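Local coordinates for protein 3-carboxy-cis,cis-muconate cycloisomerase (Acinetobacter calcoaceticus, PDB 1Q5N) that belongs to the fumarase/aspartase superfamily of largely helical enzymes, assembled as a tetramer, at residues 322-325 and 326-330; 425-428 and 429-432. One frame throughout, in Å; residues are numbered along the deposited sequence.

Contact 1 of 2, residues 322-325 and 326-330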
ATOM      1  N   GLY A 322      -7.248   7.802  15.320  1.00 32.02           N
ATOM      2  CA  GLY A 322      -6.349   7.637  14.183  1.00 30.56           C
ATOM      3  C   GLY A 322      -6.985   7.139  12.879  1.00 29.93           C
ATOM      4  O   GLY A 322      -6.961   7.842  11.879  1.00 28.23           O
ATOM      5  N   ALA A 323      -7.578   5.948  12.903  1.00 27.81           N
ATOM      6  CA  ALA A 323      -8.210   5.378  11.708  1.00 27.84           C
ATOM      7  C   ALA A 323      -9.296   6.268  11.132  1.00 26.32           C
ATOM      8  O   ALA A 323      -9.395   6.421   9.927  1.00 28.59           O
ATOM      9  CB  ALA A 323      -8.815   4.003  12.005  1.00 23.17           C
ATOM     10  N   TRP A 324     -10.138   6.827  11.984  1.00 27.83           N
ATOM     11  CA  TRP A 324     -11.230   7.680  11.507  1.00 26.56           C
ATOM     12  C   TRP A 324     -10.694   8.998  10.939  1.00 27.92           C
ATOM     13  O   TRP A 324     -11.138   9.462   9.878  1.00 27.37           O
ATOM     14  CB  TRP A 324     -12.227   7.907  12.665  1.00 28.19           C
ATOM     15  CG  TRP A 324     -13.348   8.876  12.349  1.00 30.36           C
ATOM     16  CD1 TRP A 324     -14.125   8.910  11.215  1.00 29.12           C
ATOM     17  CD2 TRP A 324     -13.846   9.907  13.204  1.00 29.99           C
ATOM     18  NE1 TRP A 324     -15.069   9.892  11.324  1.00 30.63           N
ATOM     19  CE2 TRP A 324     -14.917  10.521  12.536  1.00 30.35           C
ATOM     20  CE3 TRP A 324     -13.482  10.373  14.470  1.00 31.43           C
ATOM     21  CZ2 TRP A 324     -15.635  11.576  13.091  1.00 30.86           C
ATOM     22  CZ3 TRP A 324     -14.199  11.427  15.032  1.00 31.14           C
ATOM     23  CH2 TRP A 324     -15.261  12.016  14.342  1.00 32.44           C
ATOM     24  N   HIS A 325      -9.738   9.600  11.640  1.00 27.23           N
ATOM     25  CA  HIS A 325      -9.108  10.838  11.162  1.00 29.00           C
ATOM     26  C   HIS A 325      -8.490  10.637   9.733  1.00 28.92           C
ATOM     27  O   HIS A 325      -8.602  11.515   8.873  1.00 27.99           O
ATOM     28  CB  HIS A 325      -7.988  11.265  12.152  1.00 30.57           C
ATOM     29  CG  HIS A 325      -8.506  11.910  13.406  1.00 34.06           C
ATOM     30  ND1 HIS A 325      -9.354  11.266  14.285  1.00 37.03           N
ATOM     31  CD2 HIS A 325      -8.412  13.184  13.856  1.00 36.05           C
ATOM     32  CE1 HIS A 325      -9.774  12.112  15.209  1.00 37.57           C
ATOM     33  NE2 HIS A 325      -9.215  13.283  14.969  1.00 38.35           N
ATOM     34  N   ALA A 326      -7.862   9.483   9.489  1.00 26.33           N
ATOM     35  CA  ALA A 326      -7.197   9.229   8.201  1.00 27.06           C
ATOM     36  C   ALA A 326      -8.183   9.226   7.038  1.00 27.59           C
ATOM     37  O   ALA A 326      -7.840   9.632   5.945  1.00 26.92           O
ATOM     38  CB  ALA A 326      -6.430   7.913   8.243  1.00 24.50           C
ATOM     39  N   GLU A 327      -9.411   8.769   7.284  1.00 28.84           N
ATOM     40  CA  GLU A 327     -10.455   8.756   6.236  1.00 30.04           C
ATOM     41  C   GLU A 327     -10.707  10.157   5.701  1.00 30.22           C
ATOM     42  O   GLU A 327     -11.011  10.332   4.508  1.00 30.89           O
ATOM     43  CB  GLU A 327     -11.824   8.263   6.757  1.00 29.58           C
ATOM     44  CG  GLU A 327     -11.943   6.830   7.280  1.00 29.80           C
ATOM     45  CD  GLU A 327     -13.317   6.613   7.979  1.00 31.92           C
ATOM     46  OE1 GLU A 327     -14.290   7.365   7.696  1.00 31.42           O
ATOM     47  OE2 GLU A 327     -13.426   5.703   8.805  1.00 31.53           O
ATOM     48  N   TRP A 328     -10.622  11.159   6.573  1.00 29.15           N
ATOM     49  CA  TRP A 328     -10.901  12.505   6.105  1.00 28.80           C
ATOM     50  C   TRP A 328      -9.915  12.932   5.038  1.00 29.69           C
ATOM     51  O   TRP A 328     -10.206  13.856   4.282  1.00 30.60           O
ATOM     52  CB  TRP A 328     -10.874  13.537   7.254  1.00 29.00           C
ATOM     53  CG  TRP A 328     -11.701  13.187   8.442  1.00 30.32           C
ATOM     54  CD1 TRP A 328     -12.836  12.382   8.479  1.00 31.69           C
ATOM     55  CD2 TRP A 328     -11.472  13.616   9.784  1.00 30.57           C
ATOM     56  NE1 TRP A 328     -13.310  12.295   9.768  1.00 32.69           N
ATOM     57  CE2 TRP A 328     -12.495  13.035  10.591  1.00 31.33           C
ATOM     58  CE3 TRP A 328     -10.497  14.428  10.395  1.00 28.41           C
ATOM     59  CZ2 TRP A 328     -12.570  13.249  11.969  1.00 31.14           C
ATOM     60  CZ3 TRP A 328     -10.571  14.646  11.780  1.00 29.56           C
ATOM     61  CH2 TRP A 328     -11.596  14.056  12.550  1.00 31.13           C
ATOM     62  N   LEU A 329      -8.733  12.316   5.016  1.00 28.31           N
ATOM     63  CA  LEU A 329      -7.738  12.656   4.019  1.00 29.06           C
ATOM     64  C   LEU A 329      -7.790  11.730   2.809  1.00 29.67           C
ATOM     65  O   LEU A 329      -7.596  12.166   1.699  1.00 31.98           O
ATOM     66  CB  LEU A 329      -6.329  12.561   4.602  1.00 29.16           C
ATOM     67  CG  LEU A 329      -6.032  13.655   5.644  1.00 34.03           C
ATOM     68  CD1 LEU A 329      -4.685  13.405   6.275  1.00 32.21           C
ATOM     69  CD2 LEU A 329      -6.053  15.030   5.011  1.00 31.78           C
ATOM     70  N   SER A 330      -8.074  10.450   3.005  1.00 28.66           N
ATOM     71  CA  SER A 330      -8.019   9.560   1.873  1.00 29.51           C
ATOM     72  C   SER A 330      -9.236   9.513   0.953  1.00 29.78           C
ATOM     73  O   SER A 330      -9.070   9.577  -0.261  1.00 29.92           O
ATOM     74  CB  SER A 330      -7.681   8.150   2.378  1.00 30.02           C
ATOM     75  OG  SER A 330      -8.787   7.640   3.122  1.00 31.08           O
TER

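Contact 2 of 2, residues 425-428 and 429-432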
ATOM      1  N   LEU A 425      -4.709 -18.052 -52.085  1.00 57.45           N
ATOM      2  CA  LEU A 425      -3.588 -17.816 -51.214  1.00 57.87           C
ATOM      3  C   LEU A 425      -3.615 -16.364 -50.733  1.00 58.11           C
ATOM      4  O   LEU A 425      -3.305 -16.100 -49.568  1.00 57.47           O
ATOM      5  CB  LEU A 425      -2.260 -18.067 -51.927  1.00 58.03           C
ATOM      6  CG  LEU A 425      -1.711 -19.482 -51.813  1.00 59.92           C
ATOM      7  CD1 LEU A 425      -0.239 -19.469 -52.231  1.00 60.67           C
ATOM      8  CD2 LEU A 425      -1.837 -19.990 -50.389  1.00 59.16           C
ATOM      9  N   ASP A 426      -3.948 -15.421 -51.615  1.00 56.54           N
ATOM     10  CA  ASP A 426      -4.001 -14.036 -51.185  1.00 57.37           C
ATOM     11  C   ASP A 426      -5.079 -13.853 -50.116  1.00 56.50           C
ATOM     12  O   ASP A 426      -4.938 -13.019 -49.233  1.00 55.31           O
ATOM     13  CB  ASP A 426      -4.265 -13.068 -52.356  1.00 59.50           C
ATOM     14  CG  ASP A 426      -3.104 -13.006 -53.344  1.00 62.64           C
ATOM     15  OD1 ASP A 426      -1.931 -13.232 -52.947  1.00 63.51           O
ATOM     16  OD2 ASP A 426      -3.368 -12.715 -54.531  1.00 65.37           O
ATOM     17  N   GLU A 427      -6.147 -14.639 -50.186  1.00 55.79           N
ATOM     18  CA  GLU A 427      -7.218 -14.526 -49.204  1.00 56.17           C
ATOM     19  C   GLU A 427      -6.793 -15.105 -47.862  1.00 53.25           C
ATOM     20  O   GLU A 427      -7.073 -14.540 -46.812  1.00 52.38           O
ATOM     21  CB  GLU A 427      -8.489 -15.223 -49.696  1.00 59.70           C
ATOM     22  CG  GLU A 427      -9.199 -14.466 -50.817  1.00 67.11           C
ATOM     23  CD  GLU A 427      -9.759 -13.099 -50.379  1.00 71.14           C
ATOM     24  OE1 GLU A 427      -9.002 -12.086 -50.287  1.00 73.06           O
ATOM     25  OE2 GLU A 427     -10.984 -13.045 -50.120  1.00 74.60           O
ATOM     26  N   ILE A 428      -6.123 -16.241 -47.907  1.00 50.57           N
ATOM     27  CA  ILE A 428      -5.625 -16.869 -46.709  1.00 48.41           C
ATOM     28  C   ILE A 428      -4.650 -15.919 -45.963  1.00 45.90           C
ATOM     29  O   ILE A 428      -4.637 -15.876 -44.753  1.00 44.09           O
ATOM     30  CB  ILE A 428      -4.992 -18.231 -47.081  1.00 49.27           C
ATOM     31  CG1 ILE A 428      -6.125 -19.263 -47.153  1.00 49.97           C
ATOM     32  CG2 ILE A 428      -3.953 -18.674 -46.043  1.00 48.78           C
ATOM     33  CD1 ILE A 428      -5.884 -20.364 -48.177  1.00 52.11           C
ATOM     34  N   PHE A 429      -3.896 -15.111 -46.686  1.00 43.91           N
ATOM     35  CA  PHE A 429      -2.962 -14.191 -46.050  1.00 45.15           C
ATOM     36  C   PHE A 429      -3.502 -12.820 -45.599  1.00 44.73           C
ATOM     37  O   PHE A 429      -2.726 -12.016 -45.096  1.00 44.80           O
ATOM     38  CB  PHE A 429      -1.717 -13.971 -46.945  1.00 44.79           C
ATOM     39  CG  PHE A 429      -0.629 -14.990 -46.720  1.00 45.87           C
ATOM     40  CD1 PHE A 429      -0.719 -16.265 -47.280  1.00 46.53           C
ATOM     41  CD2 PHE A 429       0.472 -14.685 -45.906  1.00 45.88           C
ATOM     42  CE1 PHE A 429       0.265 -17.230 -47.023  1.00 47.22           C
ATOM     43  CE2 PHE A 429       1.460 -15.632 -45.639  1.00 45.50           C
ATOM     44  CZ  PHE A 429       1.364 -16.906 -46.193  1.00 46.15           C
ATOM     45  N   LYS A 430      -4.796 -12.545 -45.790  1.00 44.56           N
ATOM     46  CA  LYS A 430      -5.367 -11.269 -45.356  1.00 45.57           C
ATOM     47  C   LYS A 430      -5.689 -11.347 -43.869  1.00 43.52           C
ATOM     48  O   LYS A 430      -6.345 -12.285 -43.420  1.00 41.75           O
ATOM     49  CB  LYS A 430      -6.644 -10.929 -46.137  1.00 49.35           C
ATOM     50  CG  LYS A 430      -6.421 -10.868 -47.644  1.00 54.68           C
ATOM     51  CD  LYS A 430      -7.482 -10.083 -48.447  1.00 57.73           C
ATOM     52  CE  LYS A 430      -6.949  -9.881 -49.902  1.00 61.48           C
ATOM     53  NZ  LYS A 430      -7.479  -8.691 -50.660  1.00 63.88           N
ATOM     54  N   PRO A 431      -5.222 -10.355 -43.088  1.00 43.97           N
ATOM     55  CA  PRO A 431      -5.425 -10.254 -41.620  1.00 43.23           C
ATOM     56  C   PRO A 431      -6.888 -10.462 -41.240  1.00 43.11           C
ATOM     57  O   PRO A 431      -7.185 -11.141 -40.257  1.00 42.55           O
ATOM     58  CB  PRO A 431      -4.968  -8.841 -41.283  1.00 43.58           C
ATOM     59  CG  PRO A 431      -3.985  -8.500 -42.364  1.00 45.67           C
ATOM     60  CD  PRO A 431      -4.541  -9.162 -43.632  1.00 42.89           C
ATOM     61  N   GLU A 432      -7.789  -9.890 -42.047  1.00 42.86           N
ATOM     62  CA  GLU A 432      -9.248 -10.000 -41.871  1.00 43.82           C
ATOM     63  C   GLU A 432      -9.749 -11.421 -41.938  1.00 41.77           C
ATOM     64  O   GLU A 432     -10.829 -11.721 -41.444  1.00 41.42           O
ATOM     65  CB  GLU A 432     -10.022  -9.277 -42.980  1.00 47.55           C
ATOM     66  CG  GLU A 432      -9.722  -7.823 -43.092  1.00 55.36           C
ATOM     67  CD  GLU A 432      -8.661  -7.509 -44.127  1.00 58.22           C
ATOM     68  OE1 GLU A 432      -7.658  -8.258 -44.252  1.00 57.84           O
ATOM     69  OE2 GLU A 432      -8.842  -6.468 -44.804  1.00 63.72           O
TER

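Contact 1 of 2, residues 322-325 and 326-330
Trp328 meets Trp324 edge-to-face: its CZ2 stands over the centre of the Trp324 indole, 3.6 Å from Trp324 CE2, and the five-membered rings are inclined at 77°. The two indole nitrogens, Trp324 NE1 and Trp328 NE1, lie 3.4 Å apart, but both are donors and do not bond. The two indoles leave the backbone by different first torsions. Trp324 places CG trans to its backbone N (chi1 175°), whereas Trp328 has CG trans to its carbonyl carbon (chi1 -51°), which lays its indole back along the first turn. There the six-membered ring receives a CH-pi contact from His325 CA, 3.9 Å from the centroid and almost on the ring normal. Trp328 CH2 sits over the centre of the His325 imidazole, the ring planes oblique. Glu327 OE1 lies in the plane of the Trp324 ring at its edge, 3.8 Å from CD1, and is salt-bridged to Arg234. Gly322 is the N-cap, and its O accepts Ala326 N at 3.0 Å. Trp324, His325 and Trp328 form an aromatic cluster on the first turns of helix 323-351. Trp324 packs on helix 110-146, Ser330 touches helix 290-311, and His325 NE2 is hydrogen-bonded to Gly79 O. Trp328 packs on Leu11 of the second subunit, and His325 meets Trp157 of the third.

Contact 2 of 2, residues 425-428 and 429-432
The Phe429 ring is approached at its edge, in plane, by Leu425 O, which lies 3.5 Å from Phe429 CD1. The carbonyl carbon of Ile428 is oblique to the ring. Beyond the two segments, Phe429 packs against Val375 of helix 372-383, Met371, and Leu406, Lys407 and Ile410 of helix 406-410. The same Leu425 O accepts Phe429 N at 3.1 Å, with the donor tilted 24° from the carbonyl plane, so the oxygen that takes the N-H also lies at the ring edge. Ile428 contributes an apolar flank: its CG2 is 4.2 Å from Phe429 CD1, and its side chain also packs on Val375, Ala378 and Phe420.

The Phe429 N to Leu425 O bond is the i to i-4 bond at the C-terminal end of helix 422-428, within the region related to the adenylosuccinate lyase C-terminus. A shorter-range bond follows, from Lys430 N to Glu427 O at 3.2 Å, with the N-H directed nearly straight at the oxygen (165°) but from above the carbonyl plane. The chain then extends at Lys430 and enters a 3-10 segment at Pro431.

On the outer side, the Lys430 chain, extended beyond CG, crosses the Glu427 side chain at a slant. Glu427 bends at chi2 (-65°), which carries OE1 to Lys430 CD and CE. Glu427 OE1 lies 3.0 Å from Lys430 CE, nearer than the ammonium itself; the salt bridge from OE1 to Lys430 NZ is long, at 3.7 Å. Asp426 turns elsewhere, its OD1 forming a salt bridge with Lys407 of helix 406-410.

Contact 1 and contact 2 lie on opposite sides of the chain's centre, their own centres about 60 Å apart, and share no secondary-structure element. Residues 322-330 begin a long helix, whereas 425-432 run out of the end of a short one. Five of the eight touching residues in contact 1 are buried and none is exposed, and two other subunits reach it; contact 2 is only partly buried, with no other chain of the assembly touching its segments. The chemistry differs: packed aromatic rings dominate contact 1, while contact 2 divides between one buried phenylalanine on its inner side and an exposed, long glutamate-lysine pair.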